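Exo-poly-alpha-D-galacturonosidase (PDB 3JUR) probably hydrolyses the alpha-linked galacturonic acid chain of pectin as an exo-acting polygalacturonase of glycosyl hydrolase family 28. Local coordinates at residues D[164-169]-D[184-189]; D[214-219]-D[227-232]; D[354-359]-D[376-381]. All coordinates share one frame; numbering follows the deposited sequence.

Interaction 1: D[164-169]-D[184-189]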
loop_
_atom_site.group_PDB
_atom_site.type_symbol
_atom_site.label_atom_id
_atom_site.label_comp_id
_atom_site.label_asym_id
_atom_site.label_seq_id
_atom_site.Cartn_x
_atom_site.Cartn_y
_atom_site.Cartn_z
ATOM N N VAL D 164 -37.145 10.170 -33.731
ATOM C CA VAL D 164 -36.563 10.675 -32.481
ATOM C C VAL D 164 -36.368 12.188 -32.570
ATOM O O VAL D 164 -36.715 12.920 -31.639
ATOM C CB VAL D 164 -35.221 9.968 -32.125
ATOM C CG1 VAL D 164 -34.567 10.607 -30.900
ATOM C CG2 VAL D 164 -35.441 8.479 -31.883
ATOM N N LYS D 165 -35.831 12.639 -33.703
ATOM C CA LYS D 165 -35.633 14.056 -33.990
ATOM C C LYS D 165 -36.960 14.816 -33.937
ATOM O O LYS D 165 -37.056 15.853 -33.279
ATOM C CB LYS D 165 -34.963 14.213 -35.359
ATOM C CG LYS D 165 -34.688 15.638 -35.796
ATOM C CD LYS D 165 -34.133 15.656 -37.212
ATOM C CE LYS D 165 -34.014 17.072 -37.763
ATOM N NZ LYS D 165 -32.928 17.824 -37.084
ATOM N N LYS D 166 -37.977 14.281 -34.615
ATOM C CA LYS D 166 -39.316 14.885 -34.648
ATOM C C LYS D 166 -39.976 14.937 -33.272
ATOM O O LYS D 166 -40.528 15.967 -32.885
ATOM C CB LYS D 166 -40.229 14.155 -35.640
ATOM C CG LYS D 166 -39.946 14.478 -37.105
ATOM C CD LYS D 166 -41.090 14.059 -38.035
ATOM C CE LYS D 166 -41.184 12.541 -38.208
ATOM N NZ LYS D 166 -42.215 12.188 -39.234
ATOM N N LEU D 167 -39.907 13.824 -32.541
ATOM C CA LEU D 167 -40.465 13.728 -31.190
ATOM C C LEU D 167 -39.884 14.777 -30.231
ATOM O O LEU D 167 -40.622 15.384 -29.449
ATOM C CB LEU D 167 -40.284 12.308 -30.627
ATOM C CG LEU D 167 -40.811 11.998 -29.219
ATOM C CD1 LEU D 167 -42.322 12.165 -29.130
ATOM C CD2 LEU D 167 -40.407 10.600 -28.780
ATOM N N LYS D 168 -38.569 14.984 -30.295
ATOM C CA LYS D 168 -37.904 15.983 -29.451
ATOM C C LYS D 168 -38.389 17.392 -29.783
ATOM O O LYS D 168 -38.697 18.180 -28.886
ATOM C CB LYS D 168 -36.382 15.898 -29.594
ATOM C CG LYS D 168 -35.760 14.664 -28.939
ATOM C CD LYS D 168 -34.267 14.580 -29.249
ATOM C CE LYS D 168 -33.611 13.412 -28.523
ATOM N NZ LYS D 168 -32.308 13.045 -29.153
ATOM N N GLU D 169 -38.471 17.691 -31.078
ATOM C CA GLU D 169 -38.956 18.992 -31.548
ATOM C C GLU D 169 -40.390 19.288 -31.112
ATOM O O GLU D 169 -40.689 20.404 -30.694
ATOM C CB GLU D 169 -38.799 19.114 -33.062
ATOM C CG GLU D 169 -37.467 19.726 -33.468
ATOM C CD GLU D 169 -37.020 19.330 -34.866
ATOM O OE1 GLU D 169 -37.831 19.420 -35.814
ATOM O OE2 GLU D 169 -35.841 18.936 -35.015
ATOM N N LYS D 184 -47.691 3.272 -36.880
ATOM C CA LYS D 184 -47.633 2.872 -38.294
ATOM C C LYS D 184 -46.928 3.920 -39.157
ATOM O O LYS D 184 -47.292 5.102 -39.143
ATOM C CB LYS D 184 -49.051 2.607 -38.828
ATOM C CG LYS D 184 -49.132 1.781 -40.108
ATOM C CD LYS D 184 -50.557 1.794 -40.667
ATOM C CE LYS D 184 -50.837 0.609 -41.585
ATOM N NZ LYS D 184 -50.218 0.720 -42.934
ATOM N N GLY D 185 -45.920 3.474 -39.903
ATOM C CA GLY D 185 -45.123 4.361 -40.756
ATOM C C GLY D 185 -43.976 5.033 -40.013
ATOM O O GLY D 185 -43.240 5.834 -40.588
ATOM N N HIS D 186 -43.833 4.709 -38.733
ATOM C CA HIS D 186 -42.761 5.254 -37.899
ATOM C C HIS D 186 -42.008 4.133 -37.202
ATOM O O HIS D 186 -42.506 3.009 -37.105
ATOM C CB HIS D 186 -43.315 6.278 -36.905
ATOM C CG HIS D 186 -44.014 7.417 -37.573
ATOM N ND1 HIS D 186 -43.367 8.579 -37.935
ATOM C CD2 HIS D 186 -45.294 7.552 -37.996
ATOM C CE1 HIS D 186 -44.223 9.390 -38.534
ATOM N NE2 HIS D 186 -45.399 8.791 -38.581
ATOM N N TYR D 187 -40.803 4.438 -36.725
ATOM C CA TYR D 187 -39.859 3.388 -36.340
ATOM C C TYR D 187 -39.341 3.500 -34.907
ATOM O O TYR D 187 -38.142 3.346 -34.645
ATOM C CB TYR D 187 -38.733 3.297 -37.383
ATOM C CG TYR D 187 -39.269 3.004 -38.771
ATOM C CD1 TYR D 187 -39.400 1.694 -39.225
ATOM C CD2 TYR D 187 -39.677 4.041 -39.620
ATOM C CE1 TYR D 187 -39.913 1.420 -40.496
ATOM C CE2 TYR D 187 -40.191 3.778 -40.881
ATOM C CZ TYR D 187 -40.304 2.467 -41.313
ATOM O OH TYR D 187 -40.802 2.204 -42.560
ATOM N N LEU D 188 -40.268 3.753 -33.986
ATOM C CA LEU D 188 -39.969 3.799 -32.559
ATOM C C LEU D 188 -40.472 2.525 -31.876
ATOM O O LEU D 188 -41.689 2.316 -31.752
ATOM C CB LEU D 188 -40.598 5.043 -31.921
ATOM C CG LEU D 188 -40.278 6.409 -32.553
ATOM C CD1 LEU D 188 -41.146 7.500 -31.939
ATOM C CD2 LEU D 188 -38.791 6.754 -32.415
ATOM N N ARG D 189 -39.532 1.677 -31.457
ATOM C CA ARG D 189 -39.839 0.427 -30.743
ATOM C C ARG D 189 -40.588 0.672 -29.430
ATOM O O ARG D 189 -40.405 1.709 -28.796
ATOM C CB ARG D 189 -38.558 -0.343 -30.428
ATOM C CG ARG D 189 -37.851 -0.950 -31.627
ATOM C CD ARG D 189 -36.424 -1.301 -31.230
ATOM N NE ARG D 189 -35.608 -0.106 -31.013
ATOM C CZ ARG D 189 -34.540 -0.050 -30.218
ATOM N NH1 ARG D 189 -34.140 -1.119 -29.531
ATOM N NH2 ARG D 189 -33.871 1.086 -30.102
#
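The imidazole of His186 meets the ammonium of Lys166 at its edge: NZ of Lys166 lies in the ring plane, 3.5 Å from CE1 of His186 and 4.0 Å from its ND1. The ring is gripped from elsewhere as well, since its ND1 is hydrogen-bonded to Asp163 and Phe182 packs against it edge-to-face. Lys166 crosses His186 at about a right angle, a bend at chi3 (-72°) turning the end of its chain to the imidazole edge. Asp163 also forms a long, weak ion pair with this lysine, so one carboxylate serves both side chains; its negative charge would probably ease the proximity of the ammonium to the imidazole. The other oxygen of the same carboxylate accepts the backbone N-H of Tyr187, which ties the loop to the helix just ahead of 164-169.

Beside this polar pair lies an apolar patch centred on Leu188. Its CD2 comes within 3.8 Å of CG2 of Val164 as the two side chains meet at a slant. The valine presents this methyl because CG2 lies beside its own backbone N, with CG1 anti to that N (chi1 174°). The other leucine branch, CD1, approaches CD2 of Leu167 more loosely, at 4.5 Å.

Helix 161-173 and the loop that leads on to strand 193-196 are thus joined at the periphery, the centre of the contact lying about 21 Å from the centre of the chain. Phe105 of strand 103-105 packs against Val164, Leu167 and Leu188, while Leu110 of strand 108-112 touches both leucines, so the small antiparallel sheet adds to this apolar cluster beside the helix.

Interaction 2: D[214-219]-D[227-232]. Unlike the reference sequence in segment 214-219: Ile216 (reference Val).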
loop_
_atom_site.group_PDB
_atom_site.type_symbol
_atom_site.label_atom_id
_atom_site.label_comp_id
_atom_site.label_asym_id
_atom_site.label_seq_id
_atom_site.Cartn_x
_atom_site.Cartn_y
_atom_site.Cartn_z
ATOM N N TRP D 214 -36.498 -1.537 -23.926
ATOM C CA TRP D 214 -36.426 -1.614 -22.451
ATOM C C TRP D 214 -37.316 -2.740 -21.926
ATOM O O TRP D 214 -38.445 -2.925 -22.406
ATOM C CB TRP D 214 -36.808 -0.291 -21.779
ATOM C CG TRP D 214 -35.994 0.919 -22.187
ATOM C CD1 TRP D 214 -34.913 0.948 -23.023
ATOM C CD2 TRP D 214 -36.188 2.267 -21.738
ATOM N NE1 TRP D 214 -34.429 2.232 -23.132
ATOM C CE2 TRP D 214 -35.194 3.062 -22.354
ATOM C CE3 TRP D 214 -37.114 2.885 -20.879
ATOM C CZ2 TRP D 214 -35.098 4.445 -22.136
ATOM C CZ3 TRP D 214 -37.014 4.254 -20.656
ATOM C CH2 TRP D 214 -36.016 5.022 -21.287
ATOM N N CYS D 215 -36.810 -3.491 -20.949
ATOM C CA CYS D 215 -37.466 -4.732 -20.530
ATOM C C CYS D 215 -38.594 -4.491 -19.538
ATOM O O CYS D 215 -39.738 -4.859 -19.807
ATOM C CB CYS D 215 -36.460 -5.760 -20.005
ATOM S SG CYS D 215 -35.274 -6.343 -21.256
ATOM N N ILE D 216 -38.282 -3.871 -18.404
ATOM C CA ILE D 216 -39.303 -3.528 -17.412
ATOM C C ILE D 216 -39.347 -2.023 -17.169
ATOM O O ILE D 216 -38.386 -1.431 -16.649
ATOM C CB ILE D 216 -39.115 -4.298 -16.100
ATOM C CG1 ILE D 216 -39.218 -5.805 -16.376
ATOM C CG2 ILE D 216 -40.155 -3.845 -15.071
ATOM C CD1 ILE D 216 -39.250 -6.669 -15.141
ATOM N N HIS D 217 -40.472 -1.416 -17.539
ATOM C CA HIS D 217 -40.573 0.039 -17.604
ATOM C C HIS D 217 -41.784 0.589 -16.844
ATOM O O HIS D 217 -42.803 0.913 -17.455
ATOM C CB HIS D 217 -40.565 0.486 -19.079
ATOM C CG HIS D 217 -40.408 1.964 -19.279
ATOM N ND1 HIS D 217 -40.736 2.590 -20.464
ATOM C CD2 HIS D 217 -39.969 2.939 -18.448
ATOM C CE1 HIS D 217 -40.504 3.884 -20.355
ATOM N NE2 HIS D 217 -40.039 4.123 -19.139
ATOM N N PRO D 218 -41.680 0.684 -15.497
ATOM C CA PRO D 218 -42.741 1.360 -14.755
ATOM C C PRO D 218 -42.589 2.871 -14.879
ATOM O O PRO D 218 -41.473 3.399 -14.751
ATOM C CB PRO D 218 -42.522 0.903 -13.305
ATOM C CG PRO D 218 -41.104 0.476 -13.227
ATOM C CD PRO D 218 -40.595 0.203 -14.614
ATOM N N VAL D 219 -43.703 3.551 -15.135
ATOM C CA VAL D 219 -43.703 4.990 -15.376
ATOM C C VAL D 219 -44.754 5.640 -14.494
ATOM O O VAL D 219 -45.900 5.188 -14.450
ATOM C CB VAL D 219 -44.008 5.332 -16.865
ATOM C CG1 VAL D 219 -43.927 6.840 -17.112
ATOM C CG2 VAL D 219 -43.071 4.584 -17.810
ATOM N N ARG D 227 -38.884 -8.582 -8.086
ATOM C CA ARG D 227 -38.135 -9.474 -7.226
ATOM C C ARG D 227 -38.012 -10.853 -7.857
ATOM O O ARG D 227 -38.952 -11.335 -8.489
ATOM C CB ARG D 227 -38.801 -9.491 -5.835
ATOM C CG ARG D 227 -39.156 -10.833 -5.257
ATOM C CD ARG D 227 -40.651 -10.908 -4.922
ATOM N NE ARG D 227 -41.042 -10.128 -3.747
ATOM C CZ ARG D 227 -42.201 -10.259 -3.096
ATOM N NH1 ARG D 227 -43.114 -11.148 -3.484
ATOM N NH2 ARG D 227 -42.448 -9.499 -2.043
ATOM N N ASN D 228 -36.838 -11.459 -7.703
ATOM C CA ASN D 228 -36.554 -12.811 -8.204
ATOM C C ASN D 228 -36.881 -13.054 -9.684
ATOM O O ASN D 228 -37.327 -14.138 -10.062
ATOM C CB ASN D 228 -37.192 -13.886 -7.301
ATOM C CG ASN D 228 -36.625 -13.866 -5.890
ATOM O OD1 ASN D 228 -37.223 -13.281 -4.980
ATOM N ND2 ASN D 228 -35.452 -14.476 -5.706
ATOM N N ILE D 229 -36.640 -12.044 -10.512
ATOM C CA ILE D 229 -36.764 -12.197 -11.959
ATOM C C ILE D 229 -35.389 -12.329 -12.620
ATOM O O ILE D 229 -34.365 -11.982 -12.026
ATOM C CB ILE D 229 -37.546 -11.028 -12.617
ATOM C CG1 ILE D 229 -36.753 -9.722 -12.538
ATOM C CG2 ILE D 229 -38.935 -10.880 -12.003
ATOM C CD1 ILE D 229 -36.954 -8.834 -13.720
ATOM N N GLU D 230 -35.374 -12.849 -13.843
ATOM C CA GLU D 230 -34.166 -12.846 -14.640
ATOM C C GLU D 230 -34.372 -12.111 -15.955
ATOM O O GLU D 230 -35.285 -12.439 -16.715
ATOM C CB GLU D 230 -33.658 -14.261 -14.909
ATOM C CG GLU D 230 -32.329 -14.245 -15.674
ATOM C CD GLU D 230 -31.790 -15.614 -16.035
ATOM O OE1 GLU D 230 -32.363 -16.636 -15.602
ATOM O OE2 GLU D 230 -30.767 -15.660 -16.747
ATOM N N ILE D 231 -33.525 -11.112 -16.202
ATOM C CA ILE D 231 -33.435 -10.466 -17.506
ATOM C C ILE D 231 -32.239 -11.044 -18.242
ATOM O O ILE D 231 -31.115 -11.048 -17.720
ATOM C CB ILE D 231 -33.220 -8.929 -17.403
ATOM C CG1 ILE D 231 -34.299 -8.253 -16.541
ATOM C CG2 ILE D 231 -33.129 -8.300 -18.803
ATOM C CD1 ILE D 231 -35.663 -8.269 -17.130
ATOM N N SER D 232 -32.486 -11.518 -19.458
ATOM C CA SER D 232 -31.434 -12.011 -20.330
ATOM C C SER D 232 -31.730 -11.585 -21.767
ATOM O O SER D 232 -32.368 -12.317 -22.523
ATOM C CB SER D 232 -31.320 -13.526 -20.220
ATOM O OG SER D 232 -30.315 -14.010 -21.084
#
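Within the right-handed parallel beta-helix characteristic of family 28, this contact spans the interior between strands 216-219 and 224-233, which follow one another along the chain on different faces of the solenoid. Ile216 and Ile229 reach toward each other tip to tip, and their CD1 methyls stand 3.5 Å apart, closer than usual for two carbons. In Ile229, CG1 between the backbone N and carbonyl carbon (chi1 68°) and a chi2 of 146°, away from a staggered value, together set CD1 against Ile216, consistent with local strain at this close contact.

Two residues further on, Ile231 embraces Cys215 with both of its branches. CG2 of Ile231 touches SG of Cys215 at 3.8 Å, while CD1 of Ile231 lies 3.9 Å from CB of the cysteine. The same CD1 is a looser neighbour of Ile216, 4.4 Å from its CG1. Val203 and Ile208, from the preceding turn, and Phe256, from the following one, continue the apolar filling along the axis.

All four side chains are buried, and they meet through methyl, methylene and sulfur surfaces alone. Cohesion here therefore rests on dispersion and the exclusion of water, whereas backbone hydrogen bonds run to adjacent turns, Cys215 pairing with Val193 and Ile216 with Asp242.

Interaction 3: D[354-359]-D[376-381]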
loop_
_atom_site.group_PDB
_atom_site.type_symbol
_atom_site.label_atom_id
_atom_site.label_comp_id
_atom_site.label_asym_id
_atom_site.label_seq_id
_atom_site.Cartn_x
_atom_site.Cartn_y
_atom_site.Cartn_z
ATOM N N GLU D 354 -15.422 2.130 -16.523
ATOM C CA GLU D 354 -15.224 2.922 -15.312
ATOM C C GLU D 354 -16.003 2.311 -14.168
ATOM O O GLU D 354 -17.169 1.979 -14.334
ATOM C CB GLU D 354 -15.667 4.386 -15.496
ATOM C CG GLU D 354 -15.030 5.131 -16.662
ATOM C CD GLU D 354 -15.900 5.145 -17.918
ATOM O OE1 GLU D 354 -17.122 4.878 -17.825
ATOM O OE2 GLU D 354 -15.356 5.444 -19.000
ATOM N N VAL D 355 -15.372 2.171 -13.006
ATOM C CA VAL D 355 -16.062 1.628 -11.850
ATOM C C VAL D 355 -17.128 2.619 -11.385
ATOM O O VAL D 355 -18.283 2.249 -11.167
ATOM C CB VAL D 355 -15.093 1.282 -10.688
ATOM C CG1 VAL D 355 -15.876 0.747 -9.485
ATOM C CG2 VAL D 355 -14.030 0.276 -11.131
ATOM N N ILE D 356 -16.724 3.881 -11.249
ATOM C CA ILE D 356 -17.613 4.978 -10.871
ATOM C C ILE D 356 -17.510 6.077 -11.940
ATOM O O ILE D 356 -16.428 6.595 -12.208
ATOM C CB ILE D 356 -17.258 5.543 -9.472
ATOM C CG1 ILE D 356 -17.470 4.472 -8.387
ATOM C CG2 ILE D 356 -18.082 6.789 -9.159
ATOM C CD1 ILE D 356 -16.682 4.742 -7.101
ATOM N N ARG D 357 -18.648 6.410 -12.546
ATOM C CA ARG D 357 -18.703 7.387 -13.612
ATOM C C ARG D 357 -19.759 8.446 -13.331
ATOM O O ARG D 357 -20.928 8.124 -13.127
ATOM C CB ARG D 357 -19.013 6.705 -14.956
ATOM C CG ARG D 357 -19.113 7.674 -16.138
ATOM C CD ARG D 357 -17.734 8.028 -16.636
ATOM N NE ARG D 357 -17.716 9.041 -17.692
ATOM C CZ ARG D 357 -17.890 8.808 -18.990
ATOM N NH1 ARG D 357 -17.831 9.818 -19.847
ATOM N NH2 ARG D 357 -18.135 7.586 -19.442
ATOM N N ILE D 358 -19.343 9.707 -13.326
ATOM C CA ILE D 358 -20.293 10.819 -13.278
ATOM C C ILE D 358 -19.967 11.756 -14.425
ATOM O O ILE D 358 -18.848 12.278 -14.518
ATOM C CB ILE D 358 -20.287 11.568 -11.924
ATOM C CG1 ILE D 358 -20.518 10.583 -10.771
ATOM C CG2 ILE D 358 -21.360 12.682 -11.916
ATOM C CD1 ILE D 358 -20.465 11.216 -9.388
ATOM N N ASN D 359 -20.937 11.932 -15.317
ATOM C CA ASN D 359 -20.728 12.667 -16.565
ATOM C C ASN D 359 -21.817 13.713 -16.800
ATOM O O ASN D 359 -23.012 13.369 -16.904
ATOM C CB ASN D 359 -20.667 11.682 -17.740
ATOM C CG ASN D 359 -20.327 12.356 -19.060
ATOM O OD1 ASN D 359 -19.876 13.508 -19.095
ATOM N ND2 ASN D 359 -20.546 11.639 -20.159
ATOM N N VAL D 376 -23.511 12.213 -3.596
ATOM C CA VAL D 376 -23.427 10.822 -4.012
ATOM C C VAL D 376 -22.441 10.144 -3.067
ATOM O O VAL D 376 -21.326 10.645 -2.843
ATOM C CB VAL D 376 -22.973 10.677 -5.496
ATOM C CG1 VAL D 376 -22.963 9.200 -5.929
ATOM C CG2 VAL D 376 -23.877 11.495 -6.426
ATOM N N PHE D 377 -22.870 9.020 -2.497
ATOM C CA PHE D 377 -22.120 8.346 -1.447
ATOM C C PHE D 377 -21.850 6.891 -1.806
ATOM O O PHE D 377 -22.777 6.103 -2.051
ATOM C CB PHE D 377 -22.857 8.470 -0.099
ATOM C CG PHE D 377 -23.253 9.882 0.237
ATOM C CD1 PHE D 377 -22.328 10.768 0.785
ATOM C CD2 PHE D 377 -24.542 10.340 -0.026
ATOM C CE1 PHE D 377 -22.686 12.093 1.075
ATOM C CE2 PHE D 377 -24.912 11.659 0.263
ATOM C CZ PHE D 377 -23.979 12.535 0.813
ATOM N N VAL D 378 -20.563 6.562 -1.878
ATOM C CA VAL D 378 -20.114 5.211 -2.130
ATOM C C VAL D 378 -19.442 4.762 -0.840
ATOM O O VAL D 378 -18.507 5.404 -0.343
ATOM C CB VAL D 378 -19.126 5.126 -3.325
ATOM C CG1 VAL D 378 -18.600 3.696 -3.491
ATOM C CG2 VAL D 378 -19.783 5.584 -4.624
ATOM N N LYS D 379 -19.930 3.672 -0.271
ATOM C CA LYS D 379 -19.343 3.180 0.962
ATOM C C LYS D 379 -19.244 1.671 0.907
ATOM O O LYS D 379 -20.193 0.988 0.487
ATOM C CB LYS D 379 -20.163 3.652 2.170
ATOM C CG LYS D 379 -19.974 2.831 3.430
ATOM C CD LYS D 379 -19.244 3.573 4.499
ATOM C CE LYS D 379 -20.189 4.421 5.309
ATOM N NZ LYS D 379 -19.552 4.866 6.579
ATOM N N ASN D 380 -18.097 1.153 1.334
ATOM C CA ASN D 380 -17.845 -0.295 1.352
ATOM C C ASN D 380 -17.997 -0.948 -0.023
ATOM O O ASN D 380 -18.622 -2.002 -0.161
ATOM C CB ASN D 380 -18.712 -1.007 2.408
ATOM C CG ASN D 380 -18.186 -2.389 2.767
ATOM O OD1 ASN D 380 -16.975 -2.618 2.777
ATOM N ND2 ASN D 380 -19.097 -3.318 3.063
ATOM N N LEU D 381 -17.428 -0.299 -1.038
ATOM C CA LEU D 381 -17.335 -0.886 -2.370
ATOM C C LEU D 381 -16.049 -1.688 -2.473
ATOM O O LEU D 381 -14.979 -1.244 -2.041
ATOM C CB LEU D 381 -17.396 0.194 -3.464
ATOM C CG LEU D 381 -17.026 -0.160 -4.920
ATOM C CD1 LEU D 381 -18.026 -1.155 -5.531
ATOM C CD2 LEU D 381 -16.929 1.100 -5.768
#
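The chain turns a corner at Val355 and Ile356 and runs on into strand 357-359, and there it faces the end of strand 372-379 across a gap that leaves the nearest CA atoms, those of Ile356 and Val378, 9.1 Å apart. Side chains bridge this distance. Ile356 points inward and ends in CD1, which meets CG2 of Val378 tip to tip at 4.1 Å. It also runs past Leu381 in the opposite direction, bringing the same CD1 to 3.9 Å from CD2 of the leucine.

This is the interior of the parallel beta-helix, where strands on separate faces turn their aliphatic side chains toward the axis. With CG anti to the backbone N (chi1 167°), Leu381 extends toward the corner, where its CD2 lodges against two residues, the second contact being with CG1 of Val355 at 3.9 Å. Leu326 packs on Val378 and Phe343 on Leu381 in the same core.

Away from this interior, a salt bridge from NH2 of Arg357 to OE1 of Glu354, weak as a hydrogen bond at 3.3 Å, spans the corner; Arg324 and Arg391 also pair with this glutamate, whose carboxylate is thus held by three arginines.

Interactions 2 and 3 belong to the solenoid core: each is wholly buried and aliphatic, with one sulfur in interaction 2, and each joins different faces of the beta-helix across its interior. Their centres lie about 23 Å apart, strands 224-233 and 372-379 both belonging to the parallel coils of the beta-helix. Interaction 2 is the more central, and it includes one unusually close methyl pair, where interaction 3 keeps ordinary spacings. Interaction 1 instead joins a helix to a loop at the periphery, about 24 Å from interaction 2 between centres, and combines an apolar patch with an exposed lysine and a histidine. The three contacts follow in series along the chain, and none touches another.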